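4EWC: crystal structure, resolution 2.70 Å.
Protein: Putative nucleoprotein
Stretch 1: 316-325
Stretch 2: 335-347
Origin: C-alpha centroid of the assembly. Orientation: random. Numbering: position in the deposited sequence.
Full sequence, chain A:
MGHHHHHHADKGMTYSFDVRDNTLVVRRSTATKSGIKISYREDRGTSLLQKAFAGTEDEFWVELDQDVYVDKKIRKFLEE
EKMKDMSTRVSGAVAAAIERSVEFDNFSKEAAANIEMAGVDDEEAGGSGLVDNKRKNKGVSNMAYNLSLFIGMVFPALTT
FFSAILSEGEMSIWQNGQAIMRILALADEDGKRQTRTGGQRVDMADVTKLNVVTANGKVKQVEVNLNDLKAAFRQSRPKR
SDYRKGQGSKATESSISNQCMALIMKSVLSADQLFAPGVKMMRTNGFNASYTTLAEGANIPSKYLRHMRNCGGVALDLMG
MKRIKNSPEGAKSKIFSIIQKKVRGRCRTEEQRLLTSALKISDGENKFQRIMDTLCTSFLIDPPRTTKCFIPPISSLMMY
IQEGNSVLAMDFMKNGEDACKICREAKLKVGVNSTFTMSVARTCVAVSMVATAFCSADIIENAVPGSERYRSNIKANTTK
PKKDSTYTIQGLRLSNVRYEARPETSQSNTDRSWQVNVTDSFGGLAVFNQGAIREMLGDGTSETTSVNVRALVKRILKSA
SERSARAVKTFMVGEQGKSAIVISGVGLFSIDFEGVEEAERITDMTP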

# COMPACT_ATOMS: atom_id res chain seq x y z
N LEU A 316 15.73 20.73 12.05
CA LEU A 316 17.00 21.40 12.28
C LEU A 316 16.81 22.70 13.04
O LEU A 316 17.56 22.99 13.97
N ASP A 317 15.80 23.47 12.64
CA ASP A 317 15.52 24.76 13.28
C ASP A 317 14.96 24.57 14.67
O ASP A 317 15.25 25.35 15.55
N LEU A 318 14.13 23.55 14.85
CA LEU A 318 13.41 23.37 16.09
C LEU A 318 14.38 22.92 17.16
O LEU A 318 14.28 23.33 18.32
N MSE A 319 15.30 22.05 16.77
CA MSE A 319 16.28 21.52 17.70
C MSE A 319 17.19 22.66 18.11
O MSE A 319 17.64 22.74 19.25
N GLY A 320 17.48 23.53 17.15
CA GLY A 320 18.27 24.71 17.42
C GLY A 320 17.58 25.59 18.45
O GLY A 320 18.22 26.16 19.33
N MSE A 321 16.25 25.69 18.33
CA MSE A 321 15.43 26.50 19.22
C MSE A 321 15.35 25.92 20.62
O MSE A 321 15.32 26.66 21.60
N LYS A 322 15.31 24.59 20.72
CA LYS A 322 15.20 23.92 22.02
C LYS A 322 16.53 24.00 22.75
O LYS A 322 16.58 24.22 23.97
N ARG A 323 17.62 23.83 22.00
CA ARG A 323 18.97 23.80 22.55
C ARG A 323 19.32 25.15 23.15
O ARG A 323 19.87 25.24 24.24
N ILE A 324 19.00 26.19 22.40
CA ILE A 324 19.18 27.56 22.85
C ILE A 324 18.15 27.95 23.93
O ILE A 324 18.32 28.96 24.61
N LYS A 325 17.09 27.16 24.08
CA LYS A 325 16.12 27.40 25.14
C LYS A 325 16.71 27.03 26.49
O LYS A 325 16.37 27.63 27.51
N ILE A 335 19.16 35.14 18.63
CA ILE A 335 19.18 33.98 17.76
C ILE A 335 17.82 33.29 17.75
O ILE A 335 17.26 33.03 16.68
N PHE A 336 17.28 33.03 18.93
CA PHE A 336 15.94 32.46 19.08
C PHE A 336 14.92 33.18 18.19
O PHE A 336 14.11 32.53 17.53
N SER A 337 14.96 34.50 18.16
CA SER A 337 14.07 35.28 17.30
C SER A 337 14.35 35.08 15.80
O SER A 337 13.45 35.20 14.97
N ILE A 338 15.60 34.80 15.47
CA ILE A 338 15.98 34.62 14.08
C ILE A 338 15.49 33.29 13.57
O ILE A 338 15.02 33.18 12.43
N ILE A 339 15.61 32.27 14.42
CA ILE A 339 15.22 30.94 14.05
C ILE A 339 13.71 30.90 14.04
O ILE A 339 13.10 30.27 13.16
N GLN A 340 13.10 31.58 15.00
CA GLN A 340 11.65 31.62 15.11
C GLN A 340 11.02 32.20 13.86
O GLN A 340 10.01 31.70 13.36
N LYS A 341 11.63 33.27 13.36
CA LYS A 341 11.18 33.96 12.18
C LYS A 341 11.29 33.03 10.97
O LYS A 341 10.41 32.99 10.11
N LYS A 342 12.38 32.27 10.91
CA LYS A 342 12.55 31.32 9.82
C LYS A 342 11.49 30.24 9.88
O LYS A 342 10.87 29.93 8.85
N VAL A 343 11.27 29.69 11.07
CA VAL A 343 10.23 28.68 11.22
C VAL A 343 8.85 29.24 10.87
O VAL A 343 8.08 28.57 10.18
N ARG A 344 8.55 30.46 11.32
CA ARG A 344 7.25 31.07 11.02
C ARG A 344 7.03 31.15 9.53
O ARG A 344 5.96 30.79 9.05
N GLY A 345 8.05 31.59 8.80
CA GLY A 345 8.01 31.62 7.35
C GLY A 345 7.86 30.25 6.69
O GLY A 345 7.40 30.15 5.56
N ARG A 346 8.27 29.19 7.37
CA ARG A 346 8.16 27.87 6.76
C ARG A 346 6.77 27.29 6.95
O ARG A 346 6.40 26.33 6.28
N CYS A 347 6.00 27.89 7.85
CA CYS A 347 4.64 27.46 8.07
C CYS A 347 3.73 27.77 6.90
O CYS A 347 3.84 28.82 6.26

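A single selenomethionine organises this contact: Met321 sits as a knob in a hole formed by Phe336, Ile339, Gln340 and Val343 of the facing helix. The two helices run nearly antiparallel, at 153°, with axes 9.7 Å apart at closest approach. Although the CA-to-CB bond of Met321 points sideways, its m, t, p rotamer carries the end of the chain into the interface, where CE lies 3.6 Å from CZ of Phe336 and SE 4.0 Å from CG2 of Val343. Nearer the backbone, its CG packs 3.5 Å from CG2 of Ile339. Phe336, with chi1 t, swings its ring inward and meets Ile324 at the ring edge, CD2 to CG2 of Ile324 being 3.6 Å. Ile324, t at both chi angles, also reaches Ile335, its CD1 3.5 Å from CB of that residue. Ile339 points directly at the first helix beside Gly320, and its CG2 approaches O of Asp317 to 3.3 Å; an ideal CB on Gly320 would be only 3.4 Å from CD1 of Ile339, so the close fit here leaves little space. At the other end, CB of Asp317 (chi1 m) rests 3.5 Å from CG2 of Val343, while OD2 forms a long salt bridge with NH1 of Arg346 at 3.7 Å. No hydrogen bond crosses between the stretches, leaving the interface predominantly apolar.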

# COMPACT_ATOMS: atom_id res chain seq x y z
CB LEU A 316 17.71 21.66 10.95
CG LEU A 316 18.17 20.44 10.15
CD1 LEU A 316 18.86 20.91 8.90
CD2 LEU A 316 19.09 19.53 10.97
CB ASP A 317 14.49 25.56 12.48
CG ASP A 317 14.97 25.92 11.09
OD1 ASP A 317 16.18 26.18 10.90
OD2 ASP A 317 14.12 25.93 10.18
CB LEU A 318 12.28 22.35 15.94
CG LEU A 318 11.23 22.60 14.85
CD1 LEU A 318 10.31 21.41 14.69
CD2 LEU A 318 10.44 23.85 15.16
CB MSE A 319 17.11 20.43 17.02
CG MSE A 319 16.43 19.10 16.88
SE MSE A 319 17.54 18.00 15.69
CE MSE A 319 19.26 18.46 16.49
CB MSE A 321 14.02 26.69 18.65
CG MSE A 321 13.90 27.80 17.64
SE MSE A 321 12.12 27.97 16.83
CE MSE A 321 11.16 28.54 18.45
CB LYS A 322 14.77 22.46 21.83
CG LYS A 322 14.72 21.61 23.08
CD LYS A 322 14.42 20.16 22.75
CE LYS A 322 14.17 19.35 24.00
NZ LYS A 322 13.79 17.94 23.70
CB ARG A 323 19.97 23.45 21.46
CG ARG A 323 21.41 23.51 21.89
CD ARG A 323 22.34 23.29 20.70
NE ARG A 323 21.91 22.16 19.87
CZ ARG A 323 22.17 20.88 20.14
NH1 ARG A 323 22.84 20.54 21.24
NH2 ARG A 323 21.74 19.92 19.32
CB ILE A 324 19.07 28.53 21.67
CG1 ILE A 324 19.80 29.84 21.97
CG2 ILE A 324 17.62 28.76 21.30
CD1 ILE A 324 20.13 30.66 20.74
CB LYS A 325 14.81 26.63 24.88
CG LYS A 325 13.75 26.71 25.99
CD LYS A 325 13.19 28.11 26.16
CE LYS A 325 12.14 28.16 27.26
NZ LYS A 325 12.64 27.59 28.54
CB ILE A 335 20.29 33.00 18.19
CG1 ILE A 335 21.65 33.69 18.12
CG2 ILE A 335 20.28 31.74 17.31
CD1 ILE A 335 22.80 32.80 18.56
CB PHE A 336 15.51 32.52 20.55
CG PHE A 336 14.29 31.72 20.86
CD1 PHE A 336 13.03 32.26 20.71
CD2 PHE A 336 14.41 30.43 21.36
CE1 PHE A 336 11.89 31.52 21.02
CE2 PHE A 336 13.27 29.68 21.66
CZ PHE A 336 12.01 30.23 21.50
CB SER A 337 14.17 36.77 17.64
OG SER A 337 13.85 37.00 19.00
CB ILE A 338 17.50 34.64 13.93
CG1 ILE A 338 18.04 35.98 14.40
CG2 ILE A 338 17.89 34.35 12.48
CD1 ILE A 338 19.55 36.04 14.40
CB ILE A 339 15.76 29.89 15.03
CG1 ILE A 339 17.27 30.01 15.18
CG2 ILE A 339 15.40 28.49 14.56
CD1 ILE A 339 17.90 28.84 15.94
CB GLN A 340 11.24 32.47 16.29
CG GLN A 340 9.85 32.13 16.77
CD GLN A 340 9.42 32.92 17.98
OE1 GLN A 340 10.03 33.94 18.32
NE2 GLN A 340 8.37 32.46 18.65
CB LYS A 341 12.01 35.23 11.97
CG LYS A 341 11.93 35.85 10.56
CD LYS A 341 13.14 36.74 10.27
CE LYS A 341 14.48 36.02 10.56
NZ LYS A 341 14.74 34.85 9.68
CB LYS A 342 13.94 30.70 9.85
CG LYS A 342 15.01 31.65 9.41
CD LYS A 342 16.37 31.03 9.59
CE LYS A 342 17.46 32.02 9.25
NZ LYS A 342 18.80 31.40 9.42
CB VAL A 343 10.21 28.06 12.61
CG1 VAL A 343 9.15 26.96 12.69
CG2 VAL A 343 11.56 27.47 12.94
CB ARG A 344 7.08 32.46 11.68
CG ARG A 344 5.60 32.84 11.89
CD ARG A 344 5.44 34.12 12.72
NE ARG A 344 4.05 34.40 13.08
CZ ARG A 344 3.13 34.87 12.24
NH1 ARG A 344 3.43 35.09 10.97
NH2 ARG A 344 1.89 35.11 12.67
CB ARG A 346 9.25 26.91 7.25
CG ARG A 346 10.64 27.25 6.72
CD ARG A 346 11.65 26.19 7.04
NE ARG A 346 11.60 25.06 6.12
CZ ARG A 346 12.43 24.01 6.19
NH1 ARG A 346 13.37 23.98 7.13
NH2 ARG A 346 12.34 23.00 5.32
CB CYS A 347 4.06 28.08 9.34
SG CYS A 347 4.92 27.62 10.81